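Local structure of lipocalin allergen (Canis lupus familiaris, 4ODD) at residues 19-24 and 112-117; 31-36 and 80-85. The protein probably binds small molecules, as lipocalins generally do, and is a secreted dog dander allergen. All blocks are in the same frame, centred on the assembly; numbering follows the deposited sequence.

Contact 1 starts from strand 13-22 of the lipocalin barrel and contact 2 from the loop that follows helix 25-28 and leads into strand 36-44, and their chemistry differs with their place in the fold. Contact 1, mostly buried, pairs 19-24 with 112-117 edge to edge, so backbone bonds do most of the work and side chains line up beside one another. Contact 2 is only partly buried and joins a loop, 31-36, to the turn at 80-85; there rings and a single side-chain-to-backbone hydrogen bond replace the sheet pairing. The two centres lie about 11 Å apart, and they touch where CG2 of Val113 packs 4.0 Å from CG of Phe34.

Contact 1: 19-24 and 112-117; sequences YVSSNN and KVALLM
Ser22 holds its OG anti to the backbone N (chi1 -178°), while Asn23 places CG between its backbone N and carbonyl carbon (chi1 62°), and these two torsions bring both polar groups to Lys112. Ser22 OG donates to Lys112 O at 2.8 Å and also accepts from Asn24 N at 3.0 Å, an ST turn that bends the chain as the strand ends. Asn23 OD1 takes the backbone N-H of Lys112 (N to OD1 2.9 Å), with the donor 52° out of the plane of the amide carbonyl, and a weak bond from Asn23 N gives Lys112 O a second donor. The side chains of Lys112 and Asn23 cross at about a right angle, CB and CG of the lysine beside the amide, and the extended lysine chain carries NZ away to Lys138 O.

Further along, strands 13-22 and 110-118 run antiparallel and close the lipocalin barrel, joining its first strand to the eighth; strand 145-147 pairs with the other edge of 13-22. Tyr19 with Leu116 and Ser21 with Ala114 are hydrogen-bonded pairs, each exchanging two backbone bonds; Tyr19 N reaches Leu116 O at 3.2 Å, and Ala114 N reaches Ser21 O at 2.9 Å. Val20 with Leu115 and Ser22 with Val113 are the non-hydrogen-bonded pairs between and beyond them.

The face bearing Tyr19, Ser21, Ala114 and Leu116 packs under helix 125-137 at Tyr19, Ser21 and Ala114: Phe131 rests on Ser21 and Ala114, and Ser21 OG is hydrogen-bonded to Ser135 OG. Leu116, its CG anti to the backbone N, lies alongside Tyr19, so that CD2 of the leucine meets CD2 of the ring at 4.0 Å. On the other face, Val20 CG1 and Leu115 CG both stand anti to their carbonyl carbons, and the side chains run side by side, Val20 CG1 against Leu115 CD2 at 3.4 Å.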
loop_
_atom_site.group_PDB
_atom_site.type_symbol
_atom_site.label_atom_id
_atom_site.label_comp_id
_atom_site.label_asym_id
_atom_site.label_seq_id
_atom_site.Cartn_x
_atom_site.Cartn_y
_atom_site.Cartn_z
ATOM N N TYR A 19 1.282 1.506 -8.546
ATOM C CA TYR A 19 0.178 0.625 -8.913
ATOM C C TYR A 19 -0.522 0.078 -7.692
ATOM O O TYR A 19 0.091 -0.112 -6.646
ATOM C CB TYR A 19 0.674 -0.553 -9.748
ATOM C CG TYR A 19 1.252 -0.198 -11.099
ATOM C CD1 TYR A 19 0.489 -0.325 -12.257
ATOM C CD2 TYR A 19 2.562 0.236 -11.226
ATOM C CE1 TYR A 19 1.015 -0.016 -13.503
ATOM C CE2 TYR A 19 3.093 0.546 -12.466
ATOM C CZ TYR A 19 2.315 0.421 -13.597
ATOM O OH TYR A 19 2.845 0.733 -14.823
ATOM N N VAL A 20 -1.815 -0.172 -7.841
ATOM C CA VAL A 20 -2.588 -0.919 -6.863
ATOM C C VAL A 20 -3.478 -1.909 -7.598
ATOM O O VAL A 20 -3.921 -1.654 -8.719
ATOM C CB VAL A 20 -3.502 -0.009 -6.010
ATOM C CG1 VAL A 20 -2.687 0.915 -5.158
ATOM C CG2 VAL A 20 -4.436 0.772 -6.905
ATOM N N SER A 21 -3.741 -3.038 -6.956
ATOM C CA SER A 21 -4.712 -3.989 -7.470
ATOM C C SER A 21 -5.524 -4.498 -6.305
ATOM O O SER A 21 -5.128 -4.343 -5.153
ATOM C CB SER A 21 -4.032 -5.151 -8.220
ATOM O OG SER A 21 -3.263 -5.982 -7.356
ATOM N N SER A 22 -6.664 -5.098 -6.612
ATOM C CA SER A 22 -7.549 -5.615 -5.584
ATOM C C SER A 22 -8.525 -6.644 -6.149
ATOM O O SER A 22 -8.853 -6.620 -7.336
ATOM C CB SER A 22 -8.330 -4.470 -4.932
ATOM O OG SER A 22 -9.170 -4.968 -3.902
ATOM N N ASN A 23 -8.981 -7.552 -5.294
ATOM C CA ASN A 23 -10.041 -8.479 -5.669
ATOM C C ASN A 23 -11.380 -7.738 -5.732
ATOM O O ASN A 23 -12.333 -8.219 -6.333
ATOM C CB ASN A 23 -10.106 -9.672 -4.693
ATOM C CG ASN A 23 -10.426 -9.252 -3.259
ATOM O OD1 ASN A 23 -10.216 -8.106 -2.863
ATOM N ND2 ASN A 23 -10.929 -10.189 -2.474
ATOM N N ASN A 24 -11.434 -6.563 -5.108
ATOM C CA ASN A 24 -12.633 -5.738 -5.118
ATOM C C ASN A 24 -12.429 -4.375 -5.785
ATOM O O ASN A 24 -12.014 -3.406 -5.147
ATOM C CB ASN A 24 -13.173 -5.564 -3.709
ATOM C CG ASN A 24 -13.605 -6.878 -3.092
ATOM O OD1 ASN A 24 -13.333 -7.150 -1.909
ATOM N ND2 ASN A 24 -14.282 -7.711 -3.890
ATOM N N LYS A 112 -8.403 -7.964 -0.651
ATOM C CA LYS A 112 -6.973 -8.109 -0.879
ATOM C C LYS A 112 -6.483 -6.887 -1.661
ATOM O O LYS A 112 -7.117 -6.477 -2.633
ATOM C CB LYS A 112 -6.676 -9.391 -1.662
ATOM C CG LYS A 112 -7.255 -10.656 -1.061
ATOM C CD LYS A 112 -6.966 -11.842 -1.973
ATOM C CE LYS A 112 -7.631 -13.107 -1.457
ATOM N NZ LYS A 112 -7.183 -14.330 -2.191
ATOM N N VAL A 113 -5.364 -6.305 -1.242
ATOM C CA VAL A 113 -4.834 -5.121 -1.930
ATOM C C VAL A 113 -3.346 -5.247 -2.148
ATOM O O VAL A 113 -2.604 -5.470 -1.194
ATOM C CB VAL A 113 -5.081 -3.841 -1.135
ATOM C CG1 VAL A 113 -4.555 -2.653 -1.896
ATOM C CG2 VAL A 113 -6.564 -3.689 -0.825
ATOM N N ALA A 114 -2.915 -5.135 -3.402
ATOM C CA ALA A 114 -1.485 -5.177 -3.701
ATOM C C ALA A 114 -0.973 -3.775 -4.125
ATOM O O ALA A 114 -1.658 -3.046 -4.849
ATOM C CB ALA A 114 -1.178 -6.250 -4.758
ATOM N N LEU A 115 0.206 -3.386 -3.652
ATOM C CA LEU A 115 0.739 -2.077 -3.994
ATOM C C LEU A 115 2.185 -2.084 -4.440
ATOM O O LEU A 115 3.051 -2.716 -3.807
ATOM C CB LEU A 115 0.642 -1.115 -2.827
ATOM C CG LEU A 115 -0.705 -0.857 -2.200
ATOM C CD1 LEU A 115 -0.670 -1.386 -0.797
ATOM C CD2 LEU A 115 -0.946 0.637 -2.208
ATOM N N LEU A 116 2.435 -1.349 -5.524
ATOM C CA LEU A 116 3.784 -1.043 -5.955
ATOM C C LEU A 116 4.009 0.413 -5.636
ATOM O O LEU A 116 3.273 1.282 -6.093
ATOM C CB LEU A 116 3.963 -1.298 -7.444
ATOM C CG LEU A 116 5.387 -1.046 -7.952
ATOM C CD1 LEU A 116 6.408 -1.644 -7.003
ATOM C CD2 LEU A 116 5.563 -1.592 -9.372
ATOM N N MET A 117 4.999 0.675 -4.801
ATOM C CA MET A 117 5.277 2.035 -4.392
ATOM C C MET A 117 6.682 2.371 -4.836
ATOM O O MET A 117 7.584 1.528 -4.772
ATOM C CB MET A 117 5.155 2.189 -2.881
ATOM C CG MET A 117 3.730 2.122 -2.362
ATOM S SD MET A 117 3.747 1.507 -0.667
ATOM C CE MET A 117 4.387 -0.143 -0.958
#

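Contact 2: 31-36 and 80-85; sequences NGPFRI and EYNGGN
Tyr81 turns the edge of its ring onto one face of Phe34, an edge-to-face pair with planes at 87° and centroids 5.5 Å apart. The pair bridges the loop between the first two strands of the lipocalin barrel, 13-22 and 36-44, and the turn that links strands 77-80 and 84-92; such loops surround the barrel's open end in the family. The side chains slide past each other in opposite directions, so that Tyr81 CE2 sits over the rim of the Phe34 face, 4.0 Å from Phe34 CE1.

With CG anti to its backbone N (chi1 162°), Tyr81 extends to the type I turn Gly32-Arg35, and its OH donates to Pro33 O on an in-plane lone pair; their modelled 2.3 Å is very short, but carries no weight at this resolution. Ile36 meets the same hydroxyl tip to tip, CD1 3.6 Å from OH. Asn82 crosses the Pro33 ring at about a right angle, its amide lying against Pro33 CB and CG. Asn85 OD1 meets the Phe34 edge at CZ (3.5 Å) and accepts from Asn103 ND2. The same amide's ND2 donates to Tyr81 O at 2.8 Å, nearly straight at 167°, with that oxygen in the amide plane.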
loop_
_atom_site.group_PDB
_atom_site.type_symbol
_atom_site.label_atom_id
_atom_site.label_comp_id
_atom_site.label_asym_id
_atom_site.label_seq_id
_atom_site.Cartn_x
_atom_site.Cartn_y
_atom_site.Cartn_z
ATOM N N ASN A 31 -13.142 7.073 -5.238
ATOM C CA ASN A 31 -13.781 7.115 -3.936
ATOM C C ASN A 31 -13.613 5.847 -3.109
ATOM O O ASN A 31 -14.212 5.728 -2.043
ATOM C CB ASN A 31 -15.254 7.465 -4.076
ATOM C CG ASN A 31 -15.660 8.551 -3.129
ATOM O OD1 ASN A 31 -15.223 9.695 -3.268
ATOM N ND2 ASN A 31 -16.479 8.205 -2.138
ATOM N N GLY A 32 -12.803 4.908 -3.597
ATOM C CA GLY A 32 -12.461 3.727 -2.822
ATOM C C GLY A 32 -11.414 4.081 -1.779
ATOM O O GLY A 32 -10.519 4.912 -2.043
ATOM N N PRO A 33 -11.513 3.473 -0.589
ATOM C CA PRO A 33 -10.614 3.825 0.514
ATOM C C PRO A 33 -9.199 3.293 0.297
ATOM O O PRO A 33 -8.289 3.655 1.035
ATOM C CB PRO A 33 -11.270 3.163 1.734
ATOM C CG PRO A 33 -12.060 2.021 1.174
ATOM C CD PRO A 33 -12.524 2.477 -0.203
ATOM N N PHE A 34 -9.017 2.451 -0.709
ATOM C CA PHE A 34 -7.697 1.904 -0.956
ATOM C C PHE A 34 -7.094 2.443 -2.226
ATOM O O PHE A 34 -6.046 1.974 -2.676
ATOM C CB PHE A 34 -7.696 0.372 -0.880
ATOM C CG PHE A 34 -7.841 -0.138 0.528
ATOM C CD1 PHE A 34 -6.724 -0.287 1.343
ATOM C CD2 PHE A 34 -9.097 -0.410 1.061
ATOM C CE1 PHE A 34 -6.849 -0.737 2.658
ATOM C CE2 PHE A 34 -9.236 -0.850 2.363
ATOM C CZ PHE A 34 -8.105 -1.015 3.170
ATOM N N ARG A 35 -7.757 3.447 -2.791
ATOM C CA ARG A 35 -7.129 4.283 -3.802
ATOM C C ARG A 35 -6.165 5.231 -3.066
ATOM O O ARG A 35 -6.452 6.411 -2.852
ATOM C CB ARG A 35 -8.186 5.048 -4.612
ATOM C CG ARG A 35 -7.686 5.600 -5.944
ATOM C CD ARG A 35 -8.820 6.190 -6.756
ATOM N NE ARG A 35 -8.356 6.856 -7.972
ATOM C CZ ARG A 35 -8.276 6.274 -9.167
ATOM N NH1 ARG A 35 -8.621 5.002 -9.319
ATOM N NH2 ARG A 35 -7.841 6.966 -10.217
ATOM N N ILE A 36 -5.026 4.676 -2.668
ATOM C CA ILE A 36 -4.118 5.301 -1.717
ATOM C C ILE A 36 -2.941 5.991 -2.387
ATOM O O ILE A 36 -2.201 5.389 -3.179
ATOM C CB ILE A 36 -3.526 4.252 -0.758
ATOM C CG1 ILE A 36 -4.625 3.595 0.058
ATOM C CG2 ILE A 36 -2.507 4.898 0.167
ATOM C CD1 ILE A 36 -5.463 4.583 0.777
ATOM N N GLU A 80 -5.472 -0.316 12.089
ATOM C CA GLU A 80 -6.846 0.011 11.749
ATOM C C GLU A 80 -6.899 1.133 10.737
ATOM O O GLU A 80 -6.250 2.159 10.879
ATOM C CB GLU A 80 -7.647 0.368 12.998
ATOM C CG GLU A 80 -9.156 0.255 12.831
ATOM C CD GLU A 80 -9.659 -1.199 12.828
ATOM O OE1 GLU A 80 -10.820 -1.439 12.386
ATOM O OE2 GLU A 80 -8.890 -2.096 13.268
ATOM N N TYR A 81 -7.673 0.907 9.690
ATOM C CA TYR A 81 -7.980 1.920 8.696
ATOM C C TYR A 81 -9.032 1.268 7.829
ATOM O O TYR A 81 -8.759 0.263 7.168
ATOM C CB TYR A 81 -6.758 2.293 7.851
ATOM C CG TYR A 81 -7.132 2.989 6.565
ATOM C CD1 TYR A 81 -7.433 4.352 6.554
ATOM C CD2 TYR A 81 -7.210 2.286 5.365
ATOM C CE1 TYR A 81 -7.792 5.010 5.378
ATOM C CE2 TYR A 81 -7.584 2.923 4.171
ATOM C CZ TYR A 81 -7.873 4.294 4.175
ATOM O OH TYR A 81 -8.254 4.945 2.991
ATOM N N ASN A 82 -10.242 1.812 7.853
ATOM C CA ASN A 82 -11.341 1.212 7.119
ATOM C C ASN A 82 -11.460 -0.260 7.492
ATOM O O ASN A 82 -11.627 -1.111 6.626
ATOM C CB ASN A 82 -11.082 1.337 5.626
ATOM C CG ASN A 82 -12.285 1.869 4.854
ATOM O OD1 ASN A 82 -12.631 3.044 4.963
ATOM N ND2 ASN A 82 -12.898 1.012 4.037
ATOM N N GLY A 83 -11.360 -0.563 8.782
ATOM C CA GLY A 83 -11.415 -1.938 9.241
ATOM C C GLY A 83 -10.059 -2.422 9.690
ATOM O O GLY A 83 -9.147 -1.614 9.886
ATOM N N GLY A 84 -9.924 -3.739 9.850
ATOM C CA GLY A 84 -8.673 -4.352 10.260
ATOM C C GLY A 84 -7.803 -4.636 9.056
ATOM O O GLY A 84 -8.294 -4.996 7.986
ATOM N N ASN A 85 -6.505 -4.438 9.223
ATOM C CA ASN A 85 -5.565 -4.656 8.148
ATOM C C ASN A 85 -4.408 -5.519 8.600
ATOM O O ASN A 85 -3.859 -5.319 9.678
ATOM C CB ASN A 85 -5.059 -3.327 7.596
ATOM C CG ASN A 85 -6.154 -2.497 6.999
ATOM O OD1 ASN A 85 -6.544 -2.704 5.851
ATOM N ND2 ASN A 85 -6.668 -1.545 7.770
#